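Local coordinates for protein putative isomerase (Streptomyces coelicolor A3, PDB 2OQH) that is a putative isomerase of the enolase superfamily that probably dehydrates D-glucarate to 5-dehydro-4-deoxy-D-glucarate, at residues A[32-37]-A[55-60]; A[49-54]-A[89-94]; A[134-139]-A[176-181]; A[193-198]-A[322-327]; A[219-224]-A[266-271]. All coordinates share one frame; numbering follows the deposited sequence.

Contact 1: A[32-37]-A[55-60]; sequences TRTVVR and PVAAIV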
# COMPACT_ATOMS: atom_id res chain seq x y z
N THR A 32 12.08 2.28 -8.80
CA THR A 32 12.28 1.02 -9.50
C THR A 32 11.16 0.03 -9.17
O THR A 32 10.79 -0.12 -8.00
CB THR A 32 13.66 0.41 -9.13
OG1 THR A 32 14.71 1.28 -9.60
CG2 THR A 32 13.83 -0.95 -9.77
N ARG A 33 10.63 -0.63 -10.19
CA ARG A 33 9.55 -1.60 -10.03
C ARG A 33 9.75 -2.81 -10.94
O ARG A 33 10.36 -2.71 -12.00
CB ARG A 33 8.20 -0.96 -10.36
CG ARG A 33 7.91 0.34 -9.62
CD ARG A 33 7.61 0.11 -8.15
NE ARG A 33 6.37 -0.63 -7.96
CZ ARG A 33 5.79 -0.82 -6.77
NH1 ARG A 33 6.34 -0.32 -5.68
NH2 ARG A 33 4.66 -1.50 -6.68
N THR A 34 9.22 -3.96 -10.52
CA THR A 34 9.30 -5.18 -11.30
C THR A 34 7.93 -5.42 -11.94
O THR A 34 6.91 -5.41 -11.25
CB THR A 34 9.66 -6.40 -10.42
OG1 THR A 34 11.02 -6.30 -9.99
CG2 THR A 34 9.47 -7.71 -11.20
N VAL A 35 7.91 -5.63 -13.25
CA VAL A 35 6.65 -5.88 -13.96
C VAL A 35 6.64 -7.30 -14.50
O VAL A 35 7.64 -7.79 -15.02
CB VAL A 35 6.47 -4.91 -15.14
CG1 VAL A 35 5.11 -5.13 -15.78
CG2 VAL A 35 6.60 -3.47 -14.66
N VAL A 36 5.49 -7.96 -14.39
CA VAL A 36 5.36 -9.34 -14.85
C VAL A 36 4.19 -9.49 -15.82
O VAL A 36 3.17 -8.82 -15.67
CB VAL A 36 5.12 -10.29 -13.65
CG1 VAL A 36 4.90 -11.71 -14.13
CG2 VAL A 36 6.30 -10.21 -12.69
N ARG A 37 4.37 -10.35 -16.83
CA ARG A 37 3.30 -10.61 -17.79
C ARG A 37 3.06 -12.11 -17.86
O ARG A 37 3.98 -12.90 -18.06
CB ARG A 37 3.66 -10.13 -19.21
CG ARG A 37 2.59 -10.50 -20.27
CD ARG A 37 2.99 -10.10 -21.70
NE ARG A 37 4.19 -10.81 -22.13
CZ ARG A 37 4.99 -10.42 -23.13
NH1 ARG A 37 4.72 -9.32 -23.81
NH2 ARG A 37 6.07 -11.13 -23.41
N PRO A 55 16.56 -8.12 -7.15
CA PRO A 55 16.20 -9.25 -6.29
C PRO A 55 14.77 -9.81 -6.43
O PRO A 55 14.57 -11.03 -6.37
CB PRO A 55 16.50 -8.73 -4.88
CG PRO A 55 16.24 -7.26 -5.00
CD PRO A 55 16.84 -6.91 -6.35
N VAL A 56 13.79 -8.94 -6.63
CA VAL A 56 12.41 -9.41 -6.76
C VAL A 56 12.22 -10.09 -8.11
O VAL A 56 11.55 -11.12 -8.22
CB VAL A 56 11.39 -8.27 -6.63
CG1 VAL A 56 9.98 -8.81 -6.81
CG2 VAL A 56 11.53 -7.61 -5.26
N ALA A 57 12.83 -9.50 -9.14
CA ALA A 57 12.74 -10.06 -10.48
C ALA A 57 13.39 -11.44 -10.49
O ALA A 57 12.92 -12.34 -11.19
CB ALA A 57 13.45 -9.14 -11.47
N ALA A 58 14.45 -11.63 -9.71
CA ALA A 58 15.13 -12.92 -9.66
C ALA A 58 14.23 -14.01 -9.08
O ALA A 58 14.23 -15.15 -9.56
CB ALA A 58 16.41 -12.81 -8.85
N ILE A 59 13.47 -13.67 -8.05
CA ILE A 59 12.58 -14.62 -7.40
C ILE A 59 11.47 -15.06 -8.36
O ILE A 59 11.13 -16.24 -8.43
CB ILE A 59 11.94 -14.02 -6.13
CG1 ILE A 59 13.03 -13.62 -5.13
CG2 ILE A 59 11.00 -15.03 -5.48
CD1 ILE A 59 12.50 -12.88 -3.92
N VAL A 60 10.91 -14.11 -9.10
CA VAL A 60 9.84 -14.43 -10.03
C VAL A 60 10.33 -15.39 -11.11
O VAL A 60 9.64 -16.35 -11.45
CB VAL A 60 9.30 -13.17 -10.72
CG1 VAL A 60 8.14 -13.56 -11.64
CG2 VAL A 60 8.85 -12.17 -9.69

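Contact 2: A[49-54]-A[89-94]; sequences ETMWGA and YGYLGY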
# COMPACT_ATOMS: atom_id res chain seq x y z
N GLU A 49 2.55 -5.64 -11.23
CA GLU A 49 3.65 -4.76 -10.90
C GLU A 49 3.90 -4.87 -9.40
O GLU A 49 2.95 -4.93 -8.62
CB GLU A 49 3.30 -3.31 -11.24
CG GLU A 49 4.33 -2.29 -10.82
CD GLU A 49 3.71 -0.95 -10.45
OE1 GLU A 49 2.74 -0.53 -11.12
OE2 GLU A 49 4.19 -0.31 -9.49
N THR A 50 5.16 -4.92 -9.01
CA THR A 50 5.48 -5.03 -7.59
C THR A 50 6.73 -4.21 -7.29
O THR A 50 7.32 -3.61 -8.18
CB THR A 50 5.66 -6.51 -7.19
OG1 THR A 50 5.64 -6.62 -5.76
CG2 THR A 50 6.97 -7.07 -7.72
N MSE A 51 7.14 -4.18 -6.03
CA MSE A 51 8.29 -3.40 -5.60
C MSE A 51 9.67 -3.91 -6.00
O MSE A 51 9.85 -5.06 -6.38
CB MSE A 51 8.25 -3.24 -4.09
CG MSE A 51 8.73 -4.47 -3.35
SE MSE A 51 8.44 -4.35 -1.46
CE MSE A 51 9.77 -3.04 -0.98
N TRP A 52 10.64 -3.00 -5.90
CA TRP A 52 12.05 -3.26 -6.20
C TRP A 52 12.36 -3.87 -7.56
O TRP A 52 11.46 -4.15 -8.35
CB TRP A 52 12.65 -4.11 -5.09
CG TRP A 52 12.78 -3.36 -3.79
CD1 TRP A 52 11.96 -2.36 -3.34
CD2 TRP A 52 13.74 -3.58 -2.76
NE1 TRP A 52 12.36 -1.94 -2.10
CE2 TRP A 52 13.45 -2.68 -1.72
CE3 TRP A 52 14.83 -4.45 -2.62
CZ2 TRP A 52 14.20 -2.62 -0.54
CZ3 TRP A 52 15.58 -4.39 -1.44
CH2 TRP A 52 15.26 -3.49 -0.42
N GLY A 53 13.64 -4.07 -7.82
CA GLY A 53 14.07 -4.62 -9.09
C GLY A 53 14.77 -5.97 -9.07
O GLY A 53 14.14 -7.00 -8.81
N ALA A 54 16.08 -5.96 -9.34
CA ALA A 54 16.88 -7.17 -9.41
C ALA A 54 16.51 -8.33 -8.47
O ALA A 54 16.16 -9.41 -8.93
CB ALA A 54 18.36 -6.83 -9.24
N TYR A 89 12.95 -15.56 1.58
CA TYR A 89 13.08 -14.25 0.95
C TYR A 89 12.38 -13.09 1.64
O TYR A 89 12.47 -11.95 1.18
CB TYR A 89 12.57 -14.33 -0.49
CG TYR A 89 13.41 -15.19 -1.41
CD1 TYR A 89 14.58 -14.70 -1.98
CD2 TYR A 89 13.03 -16.50 -1.72
CE1 TYR A 89 15.35 -15.48 -2.86
CE2 TYR A 89 13.79 -17.29 -2.60
CZ TYR A 89 14.95 -16.77 -3.16
OH TYR A 89 15.70 -17.53 -4.04
N GLY A 90 11.66 -13.37 2.72
CA GLY A 90 10.97 -12.32 3.44
C GLY A 90 10.06 -11.47 2.58
O GLY A 90 9.40 -11.95 1.66
N TYR A 91 10.02 -10.18 2.89
CA TYR A 91 9.21 -9.21 2.18
C TYR A 91 9.31 -9.35 0.65
O TYR A 91 8.29 -9.39 -0.04
CB TYR A 91 9.65 -7.81 2.61
CG TYR A 91 8.72 -6.65 2.31
CD1 TYR A 91 7.60 -6.81 1.49
CD2 TYR A 91 8.97 -5.40 2.85
CE1 TYR A 91 6.74 -5.72 1.23
CE2 TYR A 91 8.13 -4.31 2.59
CZ TYR A 91 7.02 -4.47 1.78
OH TYR A 91 6.18 -3.39 1.56
N LEU A 92 10.52 -9.43 0.12
CA LEU A 92 10.68 -9.55 -1.32
C LEU A 92 10.02 -10.81 -1.85
O LEU A 92 9.57 -10.84 -2.99
CB LEU A 92 12.17 -9.52 -1.73
CG LEU A 92 13.00 -8.32 -1.29
CD1 LEU A 92 14.29 -8.27 -2.11
CD2 LEU A 92 12.21 -7.03 -1.48
N GLY A 93 9.96 -11.85 -1.02
CA GLY A 93 9.31 -13.08 -1.43
C GLY A 93 7.82 -12.85 -1.63
O GLY A 93 7.25 -13.24 -2.66
N TYR A 94 7.17 -12.23 -0.65
CA TYR A 94 5.74 -11.94 -0.76
C TYR A 94 5.48 -11.04 -1.96
O TYR A 94 4.52 -11.23 -2.69
CB TYR A 94 5.23 -11.25 0.51
CG TYR A 94 5.05 -12.17 1.70
CD1 TYR A 94 4.06 -13.16 1.70
CD2 TYR A 94 5.84 -12.04 2.82
CE1 TYR A 94 3.87 -14.00 2.80
CE2 TYR A 94 5.67 -12.88 3.94
CZ TYR A 94 4.68 -13.85 3.92
OH TYR A 94 4.53 -14.68 5.01

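Contact 3: A[134-139]-A[176-181]; sequences ITRADA and AGDVAI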
# COMPACT_ATOMS: atom_id res chain seq x y z
N ILE A 134 3.31 14.33 4.35
CA ILE A 134 4.19 15.48 4.52
C ILE A 134 5.39 15.05 5.35
O ILE A 134 5.25 14.35 6.36
CB ILE A 134 3.49 16.67 5.22
CG1 ILE A 134 2.94 16.24 6.58
CG2 ILE A 134 2.38 17.21 4.35
CD1 ILE A 134 2.36 17.41 7.38
N THR A 135 6.58 15.46 4.92
CA THR A 135 7.81 15.12 5.64
C THR A 135 8.55 16.41 5.92
O THR A 135 8.25 17.45 5.32
CB THR A 135 8.73 14.21 4.80
OG1 THR A 135 9.41 15.01 3.82
CG2 THR A 135 7.93 13.13 4.08
N ARG A 136 9.52 16.36 6.83
CA ARG A 136 10.29 17.55 7.16
C ARG A 136 11.04 18.03 5.92
O ARG A 136 11.42 19.20 5.82
CB ARG A 136 11.28 17.26 8.28
CG ARG A 136 10.59 16.91 9.59
CD ARG A 136 11.58 16.82 10.74
NE ARG A 136 10.88 16.58 12.00
CZ ARG A 136 11.41 16.77 13.20
NH1 ARG A 136 12.66 17.22 13.31
NH2 ARG A 136 10.70 16.53 14.29
N ALA A 137 11.23 17.13 4.96
CA ALA A 137 11.92 17.47 3.73
C ALA A 137 11.14 18.49 2.93
O ALA A 137 11.62 18.95 1.89
CB ALA A 137 12.15 16.22 2.89
N ASP A 138 9.94 18.84 3.38
CA ASP A 138 9.12 19.82 2.67
C ASP A 138 9.40 21.24 3.15
O ASP A 138 8.91 22.20 2.57
CB ASP A 138 7.62 19.52 2.84
CG ASP A 138 7.17 18.30 2.05
OD1 ASP A 138 7.63 18.13 0.91
OD2 ASP A 138 6.35 17.52 2.58
N ALA A 139 10.17 21.37 4.23
CA ALA A 139 10.52 22.67 4.77
C ALA A 139 12.03 22.75 4.97
O ALA A 139 12.51 22.88 6.09
CB ALA A 139 9.81 22.89 6.10
N ALA A 176 9.67 15.04 20.30
CA ALA A 176 9.22 16.38 20.66
C ALA A 176 8.94 17.22 19.43
O ALA A 176 7.95 17.94 19.38
CB ALA A 176 10.27 17.08 21.54
N GLY A 177 9.79 17.10 18.42
CA GLY A 177 9.61 17.87 17.20
C GLY A 177 8.39 17.42 16.41
O GLY A 177 7.67 18.25 15.85
N ASP A 178 8.17 16.11 16.35
CA ASP A 178 7.03 15.59 15.62
C ASP A 178 5.76 16.12 16.27
O ASP A 178 4.85 16.62 15.60
CB ASP A 178 7.01 14.06 15.64
CG ASP A 178 8.21 13.45 14.95
OD1 ASP A 178 8.82 14.11 14.08
OD2 ASP A 178 8.55 12.28 15.27
N VAL A 179 5.70 16.02 17.60
CA VAL A 179 4.54 16.50 18.35
C VAL A 179 4.30 17.98 18.08
O VAL A 179 3.15 18.41 17.88
CB VAL A 179 4.74 16.27 19.86
CG1 VAL A 179 3.52 16.77 20.63
CG2 VAL A 179 4.98 14.80 20.14
N ALA A 180 5.37 18.77 18.06
CA ALA A 180 5.27 20.21 17.81
C ALA A 180 4.64 20.45 16.44
O ALA A 180 3.78 21.31 16.29
CB ALA A 180 6.65 20.86 17.88
N ILE A 181 5.08 19.68 15.46
CA ILE A 181 4.56 19.79 14.10
C ILE A 181 3.08 19.45 14.04
O ILE A 181 2.28 20.20 13.47
CB ILE A 181 5.31 18.85 13.14
CG1 ILE A 181 6.75 19.34 12.97
CG2 ILE A 181 4.60 18.77 11.80
CD1 ILE A 181 7.60 18.40 12.17
O HOH W 1 8.60 14.94 11.58

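Contact 4: A[193-198]-A[322-327]; sequences NLRVDP and AIDSMY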
# COMPACT_ATOMS: atom_id res chain seq x y z
N ASN A 193 -8.38 14.56 8.70
CA ASN A 193 -8.02 13.34 9.41
C ASN A 193 -6.49 13.40 9.46
O ASN A 193 -5.83 13.42 8.43
CB ASN A 193 -8.46 12.10 8.64
CG ASN A 193 -9.94 11.84 8.77
OD1 ASN A 193 -10.47 11.79 9.87
ND2 ASN A 193 -10.62 11.68 7.64
N LEU A 194 -5.93 13.42 10.67
CA LEU A 194 -4.49 13.53 10.83
C LEU A 194 -3.84 12.26 11.40
O LEU A 194 -4.38 11.64 12.32
CB LEU A 194 -4.19 14.73 11.73
CG LEU A 194 -2.74 15.16 11.90
CD1 LEU A 194 -2.13 15.49 10.56
CD2 LEU A 194 -2.70 16.39 12.81
N ARG A 195 -2.68 11.90 10.86
CA ARG A 195 -1.94 10.71 11.27
C ARG A 195 -0.45 10.99 11.38
O ARG A 195 0.04 11.98 10.85
CB ARG A 195 -2.13 9.60 10.23
CG ARG A 195 -3.55 9.38 9.76
CD ARG A 195 -3.58 8.58 8.46
NE ARG A 195 -4.93 8.43 7.93
CZ ARG A 195 -5.21 7.92 6.73
NH1 ARG A 195 -4.23 7.51 5.93
NH2 ARG A 195 -6.47 7.84 6.33
N VAL A 196 0.28 10.13 12.08
CA VAL A 196 1.73 10.27 12.20
C VAL A 196 2.37 8.88 12.14
O VAL A 196 1.91 7.93 12.78
CB VAL A 196 2.15 11.00 13.50
CG1 VAL A 196 1.56 10.30 14.70
CG2 VAL A 196 3.66 11.05 13.59
N ASP A 197 3.42 8.76 11.34
CA ASP A 197 4.10 7.48 11.16
C ASP A 197 5.59 7.60 11.42
O ASP A 197 6.34 8.01 10.54
CB ASP A 197 3.87 6.99 9.72
CG ASP A 197 4.36 5.57 9.50
OD1 ASP A 197 5.08 5.03 10.36
OD2 ASP A 197 4.02 5.00 8.44
N PRO A 198 6.03 7.27 12.64
CA PRO A 198 7.45 7.34 13.02
C PRO A 198 8.24 6.15 12.47
O PRO A 198 9.46 6.07 12.64
CB PRO A 198 7.41 7.33 14.55
CG PRO A 198 6.05 7.88 14.87
CD PRO A 198 5.19 7.18 13.85
N ALA A 322 -9.36 6.92 3.90
CA ALA A 322 -8.56 7.45 2.82
C ALA A 322 -7.28 6.63 2.89
O ALA A 322 -6.57 6.69 3.89
CB ALA A 322 -8.25 8.92 3.06
N ILE A 323 -6.98 5.87 1.85
CA ILE A 323 -5.79 5.02 1.84
C ILE A 323 -4.51 5.79 1.62
O ILE A 323 -4.53 6.94 1.19
CB ILE A 323 -5.86 3.94 0.73
CG1 ILE A 323 -5.78 4.62 -0.64
CG2 ILE A 323 -7.15 3.13 0.86
CD1 ILE A 323 -5.65 3.64 -1.82
N ASP A 324 -3.38 5.15 1.94
CA ASP A 324 -2.07 5.73 1.72
C ASP A 324 -1.77 5.45 0.26
O ASP A 324 -2.00 4.34 -0.21
CB ASP A 324 -1.00 5.06 2.59
CG ASP A 324 -0.94 5.62 4.00
OD1 ASP A 324 -1.62 6.64 4.26
OD2 ASP A 324 -0.20 5.06 4.84
N SER A 325 -1.28 6.44 -0.46
CA SER A 325 -0.98 6.23 -1.87
C SER A 325 -0.03 7.28 -2.37
O SER A 325 -0.31 8.47 -2.27
CB SER A 325 -2.26 6.26 -2.71
OG SER A 325 -1.95 6.21 -4.10
N MSE A 326 1.10 6.84 -2.90
CA MSE A 326 2.07 7.78 -3.43
C MSE A 326 1.84 7.91 -4.93
O MSE A 326 2.72 8.37 -5.65
CB MSE A 326 3.50 7.32 -3.15
CG MSE A 326 3.95 7.48 -1.70
SE MSE A 326 3.07 8.98 -0.78
CE MSE A 326 1.94 7.92 0.39
N TYR A 327 0.65 7.52 -5.37
CA TYR A 327 0.30 7.59 -6.79
C TYR A 327 0.24 9.02 -7.33
O TYR A 327 0.38 9.23 -8.53
CB TYR A 327 -1.05 6.90 -7.06
CG TYR A 327 -1.40 6.83 -8.53
CD1 TYR A 327 -0.64 6.06 -9.41
CD2 TYR A 327 -2.45 7.58 -9.06
CE1 TYR A 327 -0.92 6.03 -10.79
CE2 TYR A 327 -2.75 7.56 -10.44
CZ TYR A 327 -1.97 6.78 -11.30
OH TYR A 327 -2.23 6.75 -12.66
O HOH W 2 -9.69 8.10 6.62
O HOH W 3 -1.51 5.87 6.94

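Contact 5: A[219-224]-A[266-271]; sequences LEYLED and VIHGDV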
# COMPACT_ATOMS: atom_id res chain seq x y z
N LEU A 219 -6.11 12.37 16.63
CA LEU A 219 -5.60 11.83 15.38
C LEU A 219 -6.39 10.60 14.96
O LEU A 219 -6.88 9.85 15.81
CB LEU A 219 -4.14 11.43 15.54
CG LEU A 219 -3.18 12.45 16.16
CD1 LEU A 219 -1.82 11.78 16.41
CD2 LEU A 219 -3.03 13.64 15.23
N GLU A 220 -6.51 10.37 13.66
CA GLU A 220 -7.22 9.19 13.18
C GLU A 220 -6.48 7.99 13.76
O GLU A 220 -7.10 7.04 14.23
CB GLU A 220 -7.22 9.14 11.65
CG GLU A 220 -7.86 7.89 11.11
CD GLU A 220 -8.10 7.96 9.61
OE1 GLU A 220 -7.41 8.78 8.95
OE2 GLU A 220 -8.95 7.21 9.10
N TYR A 221 -5.15 8.01 13.71
CA TYR A 221 -4.36 6.96 14.32
C TYR A 221 -2.88 7.25 14.39
O TYR A 221 -2.35 8.09 13.65
CB TYR A 221 -4.59 5.59 13.66
CG TYR A 221 -4.41 5.49 12.16
CD1 TYR A 221 -3.15 5.61 11.57
CD2 TYR A 221 -5.50 5.23 11.34
CE1 TYR A 221 -2.98 5.46 10.18
CE2 TYR A 221 -5.35 5.08 9.96
CZ TYR A 221 -4.09 5.20 9.38
OH TYR A 221 -3.96 5.06 8.01
N LEU A 222 -2.22 6.57 15.32
CA LEU A 222 -0.79 6.67 15.53
C LEU A 222 -0.25 5.43 14.83
O LEU A 222 -0.57 4.30 15.22
CB LEU A 222 -0.50 6.63 17.03
CG LEU A 222 0.93 6.64 17.53
CD1 LEU A 222 1.73 7.69 16.79
CD2 LEU A 222 0.94 6.91 19.03
N GLU A 223 0.55 5.63 13.79
CA GLU A 223 1.07 4.52 13.02
C GLU A 223 2.49 4.09 13.37
O GLU A 223 3.43 4.87 13.25
CB GLU A 223 1.00 4.86 11.53
CG GLU A 223 1.12 3.67 10.61
CD GLU A 223 1.04 4.04 9.13
OE1 GLU A 223 0.23 4.92 8.76
OE2 GLU A 223 1.78 3.43 8.32
N ASP A 224 2.64 2.84 13.78
CA ASP A 224 3.95 2.28 14.14
C ASP A 224 4.91 3.17 14.93
O ASP A 224 6.03 3.42 14.49
CB ASP A 224 4.67 1.80 12.88
CG ASP A 224 4.03 0.57 12.28
OD1 ASP A 224 3.84 -0.41 13.03
OD2 ASP A 224 3.72 0.59 11.07
N VAL A 266 -5.83 -0.89 14.39
CA VAL A 266 -6.00 -0.76 12.95
C VAL A 266 -4.84 -1.44 12.23
O VAL A 266 -3.69 -1.25 12.61
CB VAL A 266 -6.04 0.73 12.54
CG1 VAL A 266 -6.23 0.86 11.03
CG2 VAL A 266 -7.14 1.46 13.29
N ILE A 267 -5.15 -2.22 11.20
CA ILE A 267 -4.11 -2.88 10.43
C ILE A 267 -4.09 -2.39 8.99
O ILE A 267 -5.13 -2.17 8.39
CB ILE A 267 -4.28 -4.41 10.42
CG1 ILE A 267 -4.19 -4.96 11.84
CG2 ILE A 267 -3.21 -5.04 9.55
CD1 ILE A 267 -4.35 -6.47 11.93
N HIS A 268 -2.89 -2.23 8.45
CA HIS A 268 -2.71 -1.79 7.06
C HIS A 268 -2.59 -3.00 6.14
O HIS A 268 -1.71 -3.84 6.32
CB HIS A 268 -1.43 -0.96 6.91
CG HIS A 268 -1.65 0.52 6.95
ND1 HIS A 268 -2.47 1.18 6.05
CD2 HIS A 268 -1.14 1.47 7.75
CE1 HIS A 268 -2.44 2.47 6.31
NE2 HIS A 268 -1.64 2.68 7.34
N GLY A 269 -3.46 -3.10 5.15
CA GLY A 269 -3.36 -4.19 4.20
C GLY A 269 -2.39 -3.72 3.13
O GLY A 269 -2.01 -2.55 3.12
N ASP A 270 -1.97 -4.62 2.25
CA ASP A 270 -1.05 -4.30 1.17
C ASP A 270 -0.79 -5.59 0.41
O ASP A 270 -0.11 -6.50 0.90
CB ASP A 270 0.28 -3.74 1.72
CG ASP A 270 1.28 -3.43 0.62
OD1 ASP A 270 1.00 -3.71 -0.57
OD2 ASP A 270 2.37 -2.90 0.94
N VAL A 271 -1.35 -5.66 -0.79
CA VAL A 271 -1.23 -6.84 -1.63
C VAL A 271 0.21 -7.28 -1.83
O VAL A 271 0.52 -8.47 -1.80
CB VAL A 271 -1.87 -6.59 -3.00
CG1 VAL A 271 -1.51 -7.72 -3.97
CG2 VAL A 271 -3.37 -6.49 -2.85
O HOH W 3 -1.51 5.87 6.94

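Contact 1: A[32-37]-A[55-60]
V36 and V60 meet through methyl groups, the apolar part of the contact between strand 32-37 and helix 55-60. The two side chains reach toward each other tip to tip, with V36 CG2 4.0 Å from V60 CG1. V60 offers the methyl that stands anti to its backbone N (chi1 -177°), whereas V36 uses the one beside its own N.

A mixed polar and apolar patch lies two residues earlier on the strand, around T34. Its hydroxyl faces the start of the helix, OG1 being 3.9 Å from V56 CB and 4.0 Å from A57 CB, and its methyl CG2 rests 4.1 Å from A57 CA. These are van der Waals approaches; the hydroxyl is satisfied elsewhere, by a hydrogen bond with W52 O in the turn that leads into the helix.

Strand and helix run nearly parallel, 18° between axes that come within 8.5 Å, and T34 and V36, two residues apart, both face the helix. All five touching residues are buried. The strand is the middle one of the three-stranded antiparallel sheet in the N-terminal domain, between 5-15 and 45-51. V10 and V12 of strand 5-15 border the same helix face, and A96 of helix 85-112 packs on V60.

Contact 2: A[49-54]-A[89-94]
The Y91 ring carries the selenium of M51 over one face, and the W52 indole carries a methyl of L92 over one of its own. M51, a selenomethionine, sets SE 3.8 Å from the centroid of the Y91 ring, 25° off the normal, a Met-aromatic contact made with selenium. SE is displaced toward the rim, 3.5 Å from Y91 CE1. The bend at chi3 (-72°) keeps the terminal CE near the same ring, 4.1 Å from Y91 CE2.

At W52 the contact is CH-pi: L92 CD2 lies 4.2 Å from the centroid of the six-membered ring and 3.8 Å from W52 CE3. The other methyl, L92 CD1, is 3.9 Å from W52 CE3, so both methyls of the fork rest on the same side of the indole plane, near the CE3 rim. Both pairs cross at about a right angle.

The contact lies at the surface and is apolar throughout. It joins the end of strand 45-51 and the loop after it to helix 85-112, where the chain is kinked around Y91 and L92. P55 and V56 of helix 54-63 also touch L92, A95 of helix 85-112 touches M51, and on the barrel side Y91 packs against D270 and K273.

Contact 3: A[134-139]-A[176-181]
The 3-10 turn 136-138 lies beside helix 176-181, the nearest CA atoms, those of R136 and I181, being 9.3 Å apart. R136 spans this distance with a chain extended from CG to NE (chi3 176°). Its NH2 forms a salt bridge with D178 OD1 at 3.1 Å; the hydrogen bond within it is weak, bent to 134°, and the guanidinium and carboxylate planes stand 82° apart. Water 1 makes a second link, accepting from R136 NE at 2.8 Å and donating to D178 OD1 at 2.6 Å. NH2 also lies 3.3 Å from G177 C, close against a helix turn that bears no side chain there.

The parts joined belong to the TIM-like barrel domain: the loop after strand 127-134 and helix 175-188, which follows strand 166-170. D174 is the stronger partner of R136 NH2, while the other oxygen of D178, OD2, accepts from T172 N and W202 NE1.

Beside the charged pair, I181 CD1 approaches R136 NE obliquely at 3.8 Å, and I181 also packs on M151 and L169. At the start of the turn, D138 OD2 accepts from T135 N at 3.1 Å, met from above the carboxylate plane.

Contact 4: A[193-198]-A[322-327]
Inside the barrel of the C-terminal domain, R195 of strand 193-197 reaches across to the short strand 323-324 and the residue before it, A322. The side chain is extended from CG to NE (chi3 -176°), which carries the guanidinium to the opposing backbone. There NH2 donates to A322 O at 2.7 Å, a nearly straight bond with an N-H...O angle of 164°. The oxygen lies almost in the guanidinium plane and is approached in the carbonyl plane, on a lone pair. R195 NH1 adds a weak bond to the same A322 O, so one carbonyl is shared by both terminal nitrogens; N295 ND2 grips it as well.

NH1 also forms a salt bridge with D324 OD1 at 3.2 Å, the oxygen standing at the guanidinium edge while the carboxylate plane is turned 46° away. The arginine and aspartate chains run alongside in opposite senses. Two waters fill out the link: water 2 accepts from A322 N at 3.0 Å and weakly from R195 NH2, and water 3 donates to D324 OD2 at 2.6 Å and accepts weakly from R195 NH1. With E220 in a salt bridge to NE, two carboxylates and a carbonyl hold this buried guanidinium in its rotation and would probably offset its charge.

Just beyond, S325 OG accepts from Y327 N in an ST turn. Strands 193-197 and 323-324 are separated in the sheet by 166-170 and 127-134, so R195 links non-adjacent strands through the interior of the TIM-like barrel that forms the C-terminal domain of enolase-superfamily proteins.

Contact 5: A[219-224]-A[266-271]
E223 OE1 is held by H268 NE2 and by a water: water 3 donates to it at 2.7 Å, and H268 NE2 donates at 3.2 Å in a weak bond, its N-H...O angle 145°. The glutamate oxygen comes at the edge of the imidazole, near its plane, although the carboxylate itself is turned well away from the plane of the ring. An extended chain beyond CG brings the carboxylate out from strand 221-223 to the histidine.

Water 3 also accepts from Y221 OH at 2.8 Å and lies in the planes of both the tyrosine and the histidine rings, at their edges. Tyrosine and glutamate are thus joined by one water beside the imidazole. The Y221 hydroxyl has a further hydrogen-bonding partner in N295 ND2.

Strands 221-223 and 266-269 belong to the parallel barrel of the C-terminal domain, with strand 243-245 between them in the sheet; their short axes come within 9.3 Å and are inclined at 57°. The contact therefore skips one strand and is made by side chains directed to the barrel interior. C244 of the intervening strand touches Y221, V266 and H268.

The rings of Y221 and H268 are steeply inclined, 86° between planes and 5.9 Å between centroids. Toward the beginning of strand 266-269, V266 CG1 approaches Y221 CE2 at 4.4 Å. Just past the other end of this strand, D270 stands at the N-cap position of helix 271-274, its OD1 accepting from Y272 N.

In the fold
Contacts 1 and 2 lie in the N-terminal domain with centres 7 Å apart, and their segments alternate along the chain. They share the three-stranded sheet and touch through the R33-E49 salt bridge. Contacts 3, 4 and 5 follow in the barrel domain. Contact 5 is nested within the chain loop closed by contact 4; their centres are 8 Å apart, strands 193-197 and 221-223 are neighbours, and water 3 and the R195-E220 salt bridge join them. Contact 3 sits farther out, 14 Å from contact 4 between centres. One place where the domains meet is Y91 of contact 2 against D270 of contact 5, in the two-domain arrangement of the enolase superfamily.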